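Local coordinates for putative leucoanthocyanidin reductase 1 (Vitis vinifera, PDB 3I52), which catalyses the NADPH-dependent reduction of leucoanthocyanidins to flavan-3-ols such as catechin, at the NAP/KXN site. Residues are numbered along the deposited sequence; one frame, centred on the assembly and turned at random.

The NAP/KXN site. Residues 17, 19-22, 42, 68-69, 90-94, 98, 118-122, 136, 140, 171-172, 272. With NAP (NADP nicotinamide-adenine-dinucleotide phosphate), chain B; KXN ((2R,3S)-2-(3,4-dihydroxyphenyl)-3,4-dihydro-2H-chromene-3,5,7-triol), chain C.
The adenine of NAP lies between two unlike groups: Arg42 NH2 over one face of its five-membered ring, 3.6 Å from the centroid, and Val91 CG1 over the opposite face as a CH-pi contact. Leu68 CD2 backs the guanidinium. This is the Rossmann-type cofactor site of an NmrA-family reductase, whose glycine loop (Gly17, Gly20) leads into helix 21-32, where Phe21 N and Ile22 N bond the pyrophosphate almost straight. Arg42, bent at chi3 (-61°), turns NE to the 2'-phosphate, 3.0 Å from NAP O2X, a salt bridge that would favour NADP over NAD.

In the ternary complex the product catechin, KXN, poorly ordered, packs at the nicotinamide end. Phe272 brings its CE2 rim over the benzopyran of KXN, 3.5 Å from CE2 to KXN C9, with KXN C7 above the rim of its face; Met136 SD lies in plane at the edge of the Phe272 ring, its CE against KXN C96. His122 meets the benzopyran edge-to-face, KXN C6 lying above the imidazole. His122 N also donates to KXN O71 (170° at H), and KXN O3 donates to Ile171 O. The His172 ring is held between Phe21 CB and Ile171 CD1, so NE2 points in plane at the pyrophosphate, 2.9 Å from NAP O1N. NAP O1N also accepts from catechol KXN O93, 2.6 Å away, tying cofactor to flavanol.

Lys140, the lysine likely to act in catalysis, extends NZ to the ribose hydroxyls, 2.8 Å from NAP O2D and 2.9 Å from NAP O3D, steadied by Glu119 O on a lone pair. NAP O2D in turn donates to the pyran oxygen KXN O1 at 2.8 Å. An alanine in place of Lys140 would remove the amino group NZ and would probably loosen the ribose and, through O2D, the flavanol.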
ATOM      1  N   GLY A  17      -1.052 -10.831  -7.306  1.00 17.84           N
ATOM      2  CA  GLY A  17       0.139  -9.987  -7.150  1.00 17.74           C
ATOM      3  C   GLY A  17       1.082 -10.393  -6.018  1.00 15.77           C
ATOM      4  O   GLY A  17       1.843  -9.554  -5.515  1.00 16.50           O
ATOM      5  N   THR A  19       3.858 -11.983  -5.814  1.00 17.55           N
ATOM      6  CA  THR A  19       5.311 -11.831  -6.036  1.00 14.25           C
ATOM      7  C   THR A  19       5.696 -10.362  -6.138  1.00 11.96           C
ATOM      8  O   THR A  19       6.869 -10.039  -6.259  1.00 12.73           O
ATOM      9  CB  THR A  19       5.812 -12.579  -7.301  1.00 16.07           C
ATOM     10  OG1 THR A  19       5.240 -12.000  -8.486  1.00 17.19           O
ATOM     11  CG2 THR A  19       5.489 -14.072  -7.215  1.00 19.35           C
ATOM     12  N   GLY A  20       4.706  -9.473  -6.100  1.00  9.98           N
ATOM     13  CA  GLY A  20       4.966  -8.057  -6.071  1.00  7.47           C
ATOM     14  C   GLY A  20       5.466  -7.585  -4.712  1.00 10.35           C
ATOM     15  O   GLY A  20       5.500  -8.331  -3.741  1.00  9.79           O
ATOM     16  N   PHE A  21       5.858  -6.322  -4.657  1.00 10.02           N
ATOM     17  CA  PHE A  21       6.465  -5.759  -3.465  1.00 10.64           C
ATOM     18  C   PHE A  21       5.487  -5.754  -2.269  1.00 14.60           C
ATOM     19  O   PHE A  21       5.819  -6.221  -1.169  1.00 16.65           O
ATOM     20  CB  PHE A  21       6.971  -4.351  -3.806  1.00 10.44           C
ATOM     21  CG  PHE A  21       7.478  -3.592  -2.631  1.00 17.45           C
ATOM     22  CD1 PHE A  21       8.650  -3.964  -2.003  1.00 22.81           C
ATOM     23  CD2 PHE A  21       6.769  -2.510  -2.134  1.00 27.18           C
ATOM     24  CE1 PHE A  21       9.118  -3.264  -0.899  1.00 28.17           C
ATOM     25  CE2 PHE A  21       7.231  -1.806  -1.037  1.00 31.93           C
ATOM     26  CZ  PHE A  21       8.411  -2.184  -0.422  1.00 28.85           C
ATOM     27  N   ILE A  22       4.270  -5.250  -2.475  1.00 12.41           N
ATOM     28  CA  ILE A  22       3.254  -5.307  -1.413  1.00 10.59           C
ATOM     29  C   ILE A  22       2.708  -6.713  -1.199  1.00 12.03           C
ATOM     30  O   ILE A  22       2.510  -7.145  -0.057  1.00 15.41           O
ATOM     31  CB  ILE A  22       2.062  -4.367  -1.709  1.00 12.48           C
ATOM     32  CG1 ILE A  22       2.535  -2.910  -1.729  1.00 14.38           C
ATOM     33  CG2 ILE A  22       0.961  -4.571  -0.675  1.00  9.05           C
ATOM     34  CD1 ILE A  22       3.073  -2.411  -0.398  1.00 11.89           C
ATOM     35  N   ARG A  42       1.078 -15.885 -12.956  1.00 24.39           N
ATOM     36  CA  ARG A  42       1.042 -15.499 -14.381  1.00 26.00           C
ATOM     37  C   ARG A  42       1.601 -16.583 -15.305  1.00 19.70           C
ATOM     38  O   ARG A  42       2.142 -17.580 -14.848  1.00 17.85           O
ATOM     39  CB  ARG A  42       1.800 -14.162 -14.580  1.00 28.53           C
ATOM     40  CG  ARG A  42       2.160 -13.786 -16.039  1.00 30.57           C
ATOM     41  CD  ARG A  42       2.902 -12.431 -16.121  1.00 33.67           C
ATOM     42  NE  ARG A  42       2.105 -11.304 -15.600  1.00 31.20           N
ATOM     43  CZ  ARG A  42       1.308 -10.515 -16.329  1.00 32.73           C
ATOM     44  NH1 ARG A  42       1.169 -10.695 -17.640  1.00 33.79           N
ATOM     45  NH2 ARG A  42       0.639  -9.522 -15.739  1.00 32.59           N
ATOM     46  N   LEU A  68      -4.774 -14.792 -15.164  1.00 20.22           N
ATOM     47  CA  LEU A  68      -4.583 -13.345 -15.121  1.00 18.90           C
ATOM     48  C   LEU A  68      -5.925 -12.703 -14.742  1.00 16.34           C
ATOM     49  O   LEU A  68      -6.991 -13.211 -15.100  1.00 16.56           O
ATOM     50  CB  LEU A  68      -4.020 -12.826 -16.462  1.00 17.66           C
ATOM     51  CG  LEU A  68      -2.623 -13.382 -16.831  1.00 19.78           C
ATOM     52  CD1 LEU A  68      -2.196 -13.065 -18.281  1.00  9.71           C
ATOM     53  CD2 LEU A  68      -1.570 -12.866 -15.833  1.00 20.46           C
ATOM     54  N   ILE A  69      -5.871 -11.613 -13.986  1.00 16.17           N
ATOM     55  CA  ILE A  69      -7.089 -11.010 -13.400  1.00 19.28           C
ATOM     56  C   ILE A  69      -7.949 -10.227 -14.403  1.00 19.34           C
ATOM     57  O   ILE A  69      -9.087  -9.851 -14.081  1.00 18.92           O
ATOM     58  CB  ILE A  69      -6.778 -10.113 -12.168  1.00 20.60           C
ATOM     59  CG1 ILE A  69      -6.116  -8.790 -12.561  1.00 21.00           C
ATOM     60  CG2 ILE A  69      -5.907 -10.864 -11.154  1.00 20.30           C
ATOM     61  CD1 ILE A  69      -6.279  -7.737 -11.455  1.00 13.93           C
ATOM     62  N   THR A  90      -3.150  -6.946  -5.320  1.00 17.04           N
ATOM     63  CA  THR A  90      -1.968  -6.101  -5.127  1.00 15.46           C
ATOM     64  C   THR A  90      -1.228  -5.892  -6.459  1.00 19.70           C
ATOM     65  O   THR A  90       0.010  -5.905  -6.524  1.00 16.55           O
ATOM     66  CB  THR A  90      -1.006  -6.700  -4.045  1.00 17.27           C
ATOM     67  OG1 THR A  90      -0.556  -7.983  -4.457  1.00 15.36           O
ATOM     68  CG2 THR A  90      -1.696  -6.843  -2.647  1.00 13.90           C
ATOM     69  N   VAL A  91      -1.987  -5.693  -7.534  1.00 16.83           N
ATOM     70  CA  VAL A  91      -1.373  -5.444  -8.835  1.00 12.92           C
ATOM     71  C   VAL A  91      -0.829  -4.017  -8.878  1.00 14.06           C
ATOM     72  O   VAL A  91      -1.306  -3.129  -8.155  1.00 15.82           O
ATOM     73  CB  VAL A  91      -2.372  -5.697  -9.992  1.00 12.16           C
ATOM     74  CG1 VAL A  91      -2.863  -7.151  -9.943  1.00 13.06           C
ATOM     75  CG2 VAL A  91      -3.553  -4.707  -9.943  1.00  2.92           C
ATOM     76  N   GLY A  92       0.153  -3.798  -9.739  1.00 14.47           N
ATOM     77  CA  GLY A  92       0.878  -2.539  -9.775  1.00 16.26           C
ATOM     78  C   GLY A  92       0.167  -1.424 -10.512  1.00 16.00           C
ATOM     79  O   GLY A  92      -0.862  -1.625 -11.172  1.00 13.05           O
ATOM     80  N   GLY A  93       0.766  -0.247 -10.433  1.00 17.22           N
ATOM     81  CA  GLY A  93       0.148   0.975 -10.934  1.00 21.16           C
ATOM     82  C   GLY A  93      -0.175   0.988 -12.407  1.00 21.81           C
ATOM     83  O   GLY A  93      -0.990   1.788 -12.851  1.00 26.35           O
ATOM     84  N   GLU A  94       0.472   0.105 -13.154  1.00 16.70           N
ATOM     85  CA  GLU A  94       0.260  -0.034 -14.590  1.00 16.34           C
ATOM     86  C   GLU A  94      -0.788  -1.104 -14.913  1.00 14.22           C
ATOM     87  O   GLU A  94      -1.122  -1.316 -16.076  1.00 12.20           O
ATOM     88  CB  GLU A  94       1.595  -0.354 -15.315  1.00 22.74           C
ATOM     89  CG  GLU A  94       2.327  -1.678 -14.872  1.00 34.01           C
ATOM     90  CD  GLU A  94       2.843  -1.661 -13.399  1.00 40.97           C
ATOM     91  OE1 GLU A  94       3.275  -0.594 -12.908  1.00 45.43           O
ATOM     92  OE2 GLU A  94       2.815  -2.716 -12.729  1.00 41.74           O
ATOM     93  N   ASP A  98      -6.813  -3.591 -14.978  1.00 15.03           N
ATOM     94  CA  ASP A  98      -6.964  -5.045 -15.160  1.00 11.26           C
ATOM     95  C   ASP A  98      -7.915  -5.614 -14.114  1.00 15.21           C
ATOM     96  O   ASP A  98      -8.411  -6.740 -14.262  1.00 14.13           O
ATOM     97  CB  ASP A  98      -5.616  -5.788 -15.028  1.00 13.04           C
ATOM     98  CG  ASP A  98      -4.634  -5.553 -16.221  1.00 16.45           C
ATOM     99  OD1 ASP A  98      -4.951  -4.816 -17.181  1.00 13.69           O
ATOM    100  OD2 ASP A  98      -3.520  -6.146 -16.188  1.00 12.89           O
ATOM    101  N   SER A 118      -6.417  -3.136  -5.165  1.00  5.71           N
ATOM    102  CA  SER A 118      -5.053  -2.621  -5.060  1.00 10.89           C
ATOM    103  C   SER A 118      -5.016  -1.132  -4.767  1.00  9.62           C
ATOM    104  O   SER A 118      -4.987  -0.276  -5.657  1.00 10.77           O
ATOM    105  CB  SER A 118      -4.234  -2.949  -6.295  1.00 12.48           C
ATOM    106  OG  SER A 118      -2.894  -2.602  -6.074  1.00 12.81           O
ATOM    107  N   GLU A 119      -5.008  -0.854  -3.472  1.00  7.56           N
ATOM    108  CA  GLU A 119      -5.045   0.470  -2.932  1.00  8.04           C
ATOM    109  C   GLU A 119      -3.671   0.744  -2.266  1.00  8.15           C
ATOM    110  O   GLU A 119      -2.760   1.237  -2.919  1.00 16.15           O
ATOM    111  CB  GLU A 119      -6.193   0.572  -1.909  1.00 10.72           C
ATOM    112  CG  GLU A 119      -7.611   0.601  -2.505  1.00 17.26           C
ATOM    113  CD  GLU A 119      -8.041   1.987  -2.898  1.00 17.69           C
ATOM    114  OE1 GLU A 119      -7.506   2.956  -2.324  1.00 15.43           O
ATOM    115  OE2 GLU A 119      -8.891   2.116  -3.797  1.00 15.68           O
ATOM    116  N   PHE A 120      -3.547   0.426  -0.983  1.00  2.00           N
ATOM    117  CA  PHE A 120      -2.279   0.326  -0.269  1.00  7.16           C
ATOM    118  C   PHE A 120      -1.456   1.577  -0.298  1.00  5.69           C
ATOM    119  O   PHE A 120      -0.243   1.528  -0.329  1.00  5.16           O
ATOM    120  CB  PHE A 120      -1.477  -0.900  -0.742  1.00  5.60           C
ATOM    121  CG  PHE A 120      -2.163  -2.184  -0.428  1.00  2.00           C
ATOM    122  CD1 PHE A 120      -2.902  -2.855  -1.404  1.00  3.99           C
ATOM    123  CD2 PHE A 120      -2.171  -2.665   0.879  1.00  2.44           C
ATOM    124  CE1 PHE A 120      -3.593  -4.017  -1.100  1.00  3.10           C
ATOM    125  CE2 PHE A 120      -2.859  -3.827   1.205  1.00  5.61           C
ATOM    126  CZ  PHE A 120      -3.581  -4.513   0.205  1.00  3.39           C
ATOM    127  N   GLY A 121      -2.137   2.710  -0.238  1.00  3.48           N
ATOM    128  CA  GLY A 121      -1.450   3.981  -0.198  1.00  4.24           C
ATOM    129  C   GLY A 121      -2.283   5.018   0.492  1.00  6.92           C
ATOM    130  O   GLY A 121      -2.628   4.904   1.687  1.00 11.30           O
ATOM    131  N   HIS A 122      -2.569   6.069  -0.248  1.00  7.70           N
ATOM    132  CA  HIS A 122      -3.352   7.168   0.283  1.00 12.90           C
ATOM    133  C   HIS A 122      -4.840   6.991   0.020  1.00 14.21           C
ATOM    134  O   HIS A 122      -5.277   6.152  -0.792  1.00 21.41           O
ATOM    135  CB  HIS A 122      -2.874   8.485  -0.338  1.00 13.53           C
ATOM    136  CG  HIS A 122      -1.408   8.729  -0.166  1.00  8.30           C
ATOM    137  ND1 HIS A 122      -0.641   9.341  -1.129  1.00  5.11           N
ATOM    138  CD2 HIS A 122      -0.563   8.409   0.842  1.00 16.94           C
ATOM    139  CE1 HIS A 122       0.615   9.404  -0.718  1.00 15.44           C
ATOM    140  NE2 HIS A 122       0.690   8.861   0.484  1.00 12.38           N
ATOM    141  N   MET A 136      -3.286   7.786 -11.968  1.00  5.38           N
ATOM    142  CA  MET A 136      -3.402   6.511 -11.245  1.00 11.37           C
ATOM    143  C   MET A 136      -4.588   6.553 -10.230  1.00 12.80           C
ATOM    144  O   MET A 136      -5.247   5.553  -9.960  1.00 11.40           O
ATOM    145  CB  MET A 136      -2.133   6.172 -10.499  1.00 14.34           C
ATOM    146  CG  MET A 136      -2.299   4.956  -9.546  1.00 27.42           C
ATOM    147  SD  MET A 136      -0.759   4.410  -8.745  1.00 30.14           S
ATOM    148  CE  MET A 136       0.332   4.686 -10.125  1.00 17.45           C
ATOM    149  N   LYS A 140      -7.819   4.215  -9.764  1.00  2.00           N
ATOM    150  CA  LYS A 140      -8.187   3.601  -8.516  1.00  2.00           C
ATOM    151  C   LYS A 140      -9.640   3.978  -8.127  1.00  2.00           C
ATOM    152  O   LYS A 140     -10.407   3.124  -7.689  1.00  4.89           O
ATOM    153  CB  LYS A 140      -7.147   3.916  -7.444  1.00  2.00           C
ATOM    154  CG  LYS A 140      -5.810   3.097  -7.603  1.00  3.69           C
ATOM    155  CD  LYS A 140      -4.784   3.376  -6.498  1.00  6.49           C
ATOM    156  CE  LYS A 140      -3.498   2.524  -6.614  1.00  6.79           C
ATOM    157  NZ  LYS A 140      -2.792   2.537  -5.326  1.00 10.90           N
ATOM    158  N   ILE A 171       9.751   3.683  -7.144  1.00 23.15           N
ATOM    159  CA  ILE A 171       8.490   2.969  -6.774  1.00 28.64           C
ATOM    160  C   ILE A 171       8.623   1.950  -5.605  1.00 30.80           C
ATOM    161  O   ILE A 171       7.654   1.746  -4.845  1.00 34.30           O
ATOM    162  CB  ILE A 171       7.763   2.264  -7.992  1.00 30.50           C
ATOM    163  CG1 ILE A 171       8.578   1.082  -8.564  1.00 35.77           C
ATOM    164  CG2 ILE A 171       7.442   3.275  -9.079  1.00 30.37           C
ATOM    165  CD1 ILE A 171       7.700   0.016  -9.292  1.00 34.56           C
ATOM    166  N   HIS A 172       9.804   1.335  -5.466  1.00 30.11           N
ATOM    167  CA  HIS A 172      10.104   0.407  -4.356  1.00 30.57           C
ATOM    168  C   HIS A 172      11.291   0.884  -3.481  1.00 27.77           C
ATOM    169  O   HIS A 172      12.290   0.178  -3.362  1.00 27.41           O
ATOM    170  CB  HIS A 172      10.368  -1.001  -4.916  1.00 29.92           C
ATOM    171  CG  HIS A 172       9.219  -1.555  -5.702  1.00 30.89           C
ATOM    172  ND1 HIS A 172       9.388  -2.439  -6.747  1.00 31.62           N
ATOM    173  CD2 HIS A 172       7.885  -1.332  -5.613  1.00 29.34           C
ATOM    174  CE1 HIS A 172       8.206  -2.752  -7.253  1.00 30.88           C
ATOM    175  NE2 HIS A 172       7.278  -2.092  -6.584  1.00 29.76           N
ATOM    176  N   PHE A 272       3.501  12.097  -6.057  1.00  6.74           N
ATOM    177  CA  PHE A 272       3.074  11.614  -4.734  1.00  5.55           C
ATOM    178  C   PHE A 272       3.934  12.206  -3.625  1.00  9.53           C
ATOM    179  O   PHE A 272       3.440  12.599  -2.575  1.00 10.18           O
ATOM    180  CB  PHE A 272       3.191  10.069  -4.666  1.00  6.47           C
ATOM    181  CG  PHE A 272       2.221   9.317  -5.553  1.00  7.18           C
ATOM    182  CD1 PHE A 272       1.028   9.891  -5.982  1.00  9.06           C
ATOM    183  CD2 PHE A 272       2.468   7.999  -5.887  1.00 11.76           C
ATOM    184  CE1 PHE A 272       0.119   9.163  -6.761  1.00 14.90           C
ATOM    185  CE2 PHE A 272       1.555   7.260  -6.665  1.00 12.09           C
ATOM    186  CZ  PHE A 272       0.393   7.845  -7.106  1.00 13.19           C
TER
HETATM  187  PA  NAP B 401       4.451  -4.682  -8.146  1.00 34.22           P
HETATM  188  O1A NAP B 401       4.634  -4.125  -9.504  1.00 29.94           O
HETATM  189  O2A NAP B 401       5.605  -4.670  -7.194  1.00 30.45           O
HETATM  190  O5B NAP B 401       3.724  -6.096  -8.202  1.00 29.74           O
HETATM  191  C5B NAP B 401       2.529  -6.190  -8.923  1.00 26.82           C
HETATM  192  C4B NAP B 401       2.141  -7.648  -8.863  1.00 28.59           C
HETATM  193  O4B NAP B 401       0.923  -7.837  -9.563  1.00 32.09           O
HETATM  194  C3B NAP B 401       3.197  -8.517  -9.540  1.00 32.16           C
HETATM  195  O3B NAP B 401       3.446  -9.661  -8.762  1.00 35.91           O
HETATM  196  C2B NAP B 401       2.543  -8.874 -10.852  1.00 34.43           C
HETATM  197  O2B NAP B 401       3.004 -10.117 -11.282  1.00 40.99           O
HETATM  198  C1B NAP B 401       1.048  -8.858 -10.531  1.00 35.82           C
HETATM  199  N9A NAP B 401       0.131  -8.562 -11.650  1.00 28.66           N
HETATM  200  C8A NAP B 401       0.099  -7.429 -12.422  1.00 28.76           C
HETATM  201  N7A NAP B 401      -0.802  -7.603 -13.434  1.00 25.20           N
HETATM  202  C5A NAP B 401      -1.400  -8.806 -13.249  1.00 23.99           C
HETATM  203  C6A NAP B 401      -2.511  -9.399 -13.844  1.00 31.11           C
HETATM  204  N6A NAP B 401      -3.201  -8.745 -14.789  1.00 32.23           N
HETATM  205  N1A NAP B 401      -2.781 -10.724 -13.545  1.00 28.06           N
HETATM  206  C2A NAP B 401      -2.293 -11.264 -12.374  1.00 29.15           C
HETATM  207  N3A NAP B 401      -1.273 -10.616 -11.689  1.00 30.77           N
HETATM  208  C4A NAP B 401      -0.797  -9.433 -12.156  1.00 24.26           C
HETATM  209  O3  NAP B 401       3.285  -3.751  -7.507  1.00 37.61           O
HETATM  210  PN  NAP B 401       3.385  -2.911  -6.148  1.00 29.25           P
HETATM  211  O1N NAP B 401       4.377  -1.811  -6.331  1.00 31.80           O
HETATM  212  O2N NAP B 401       3.611  -3.875  -5.049  1.00 24.87           O
HETATM  213  O5D NAP B 401       1.924  -2.187  -6.070  1.00 31.99           O
HETATM  214  C5D NAP B 401       0.821  -2.675  -5.315  1.00 25.15           C
HETATM  215  C4D NAP B 401      -0.071  -1.520  -4.843  1.00 24.90           C
HETATM  216  O4D NAP B 401       0.616  -0.904  -3.763  1.00 27.54           O
HETATM  217  C3D NAP B 401      -0.298  -0.451  -5.906  1.00 22.02           C
HETATM  218  O3D NAP B 401      -1.636  -0.064  -6.028  1.00 31.12           O
HETATM  219  C2D NAP B 401       0.529   0.728  -5.445  1.00 24.37           C
HETATM  220  O2D NAP B 401      -0.052   1.979  -5.815  1.00 24.15           O
HETATM  221  C1D NAP B 401       0.731   0.494  -3.945  1.00 22.72           C
HETATM  222  N1N NAP B 401       2.046   0.871  -3.364  1.00 25.39           N
HETATM  223  C2N NAP B 401       2.137   1.701  -2.261  1.00 17.25           C
HETATM  224  C3N NAP B 401       3.380   1.952  -1.642  1.00 22.97           C
HETATM  225  C7N NAP B 401       3.485   2.825  -0.413  1.00 25.73           C
HETATM  226  O7N NAP B 401       4.737   3.145   0.128  1.00 30.77           O
HETATM  227  N7N NAP B 401       2.387   3.301   0.173  1.00 29.13           N
HETATM  228  C4N NAP B 401       4.558   1.484  -2.258  1.00 23.62           C
HETATM  229  C5N NAP B 401       4.461   0.524  -3.274  1.00 21.61           C
HETATM  230  C6N NAP B 401       3.217   0.342  -3.910  1.00 26.07           C
HETATM  231  P2B NAP B 401       3.905 -10.265 -12.621  1.00 41.33           P
HETATM  232  O1X NAP B 401       5.277  -9.918 -12.092  1.00 42.88           O
HETATM  233  O2X NAP B 401       3.757 -11.674 -13.115  1.00 42.12           O
HETATM  234  O3X NAP B 401       3.449  -9.329 -13.728  1.00 41.79           O
HETATM  235  O94 KXN C 501       3.656   0.925 -10.860  1.00 48.61           O
HETATM  236  C94 KXN C 501       3.597   1.691  -9.749  1.00 43.66           C
HETATM  237  C93 KXN C 501       3.702   1.039  -8.428  1.00 42.18           C
HETATM  238  O93 KXN C 501       3.887  -0.296  -8.341  1.00 38.86           O
HETATM  239  C92 KXN C 501       3.634   1.814  -7.279  1.00 41.46           C
HETATM  240  C95 KXN C 501       3.407   3.068  -9.811  1.00 41.83           C
HETATM  241  C96 KXN C 501       3.332   3.799  -8.620  1.00 44.87           C
HETATM  242  C91 KXN C 501       3.454   3.194  -7.361  1.00 43.13           C
HETATM  243  C2  KXN C 501       3.347   4.020  -6.116  1.00 45.69           C
HETATM  244  O1  KXN C 501       2.048   3.805  -5.536  1.00 42.09           O
HETATM  245  C3  KXN C 501       4.380   3.708  -5.013  1.00 48.93           C
HETATM  246  O3  KXN C 501       5.726   3.778  -5.515  1.00 49.09           O
HETATM  247  C4  KXN C 501       4.231   4.638  -3.793  1.00 49.26           C
HETATM  248  C10 KXN C 501       2.779   5.027  -3.524  1.00 49.79           C
HETATM  249  C9  KXN C 501       1.702   4.561  -4.447  1.00 42.06           C
HETATM  250  C8  KXN C 501       0.384   4.930  -4.210  1.00 36.43           C
HETATM  251  C5  KXN C 501       2.363   5.883  -2.356  1.00 50.43           C
HETATM  252  O51 KXN C 501       3.274   6.348  -1.444  1.00 43.77           O
HETATM  253  C6  KXN C 501       1.004   6.199  -2.203  1.00 42.65           C
HETATM  254  C7  KXN C 501       0.039   5.729  -3.110  1.00 36.45           C
HETATM  255  O71 KXN C 501      -1.269   6.089  -2.935  1.00 25.79           O
HETATM  256  O   HOH W   1       2.583  -6.165  -5.057  1.00 16.34           O
HETATM  257  O   HOH W   2       3.491   2.230 -13.217  1.00 17.16           O
HETATM  258  O   HOH W   3       4.423  -1.528 -10.510  1.00 17.44           O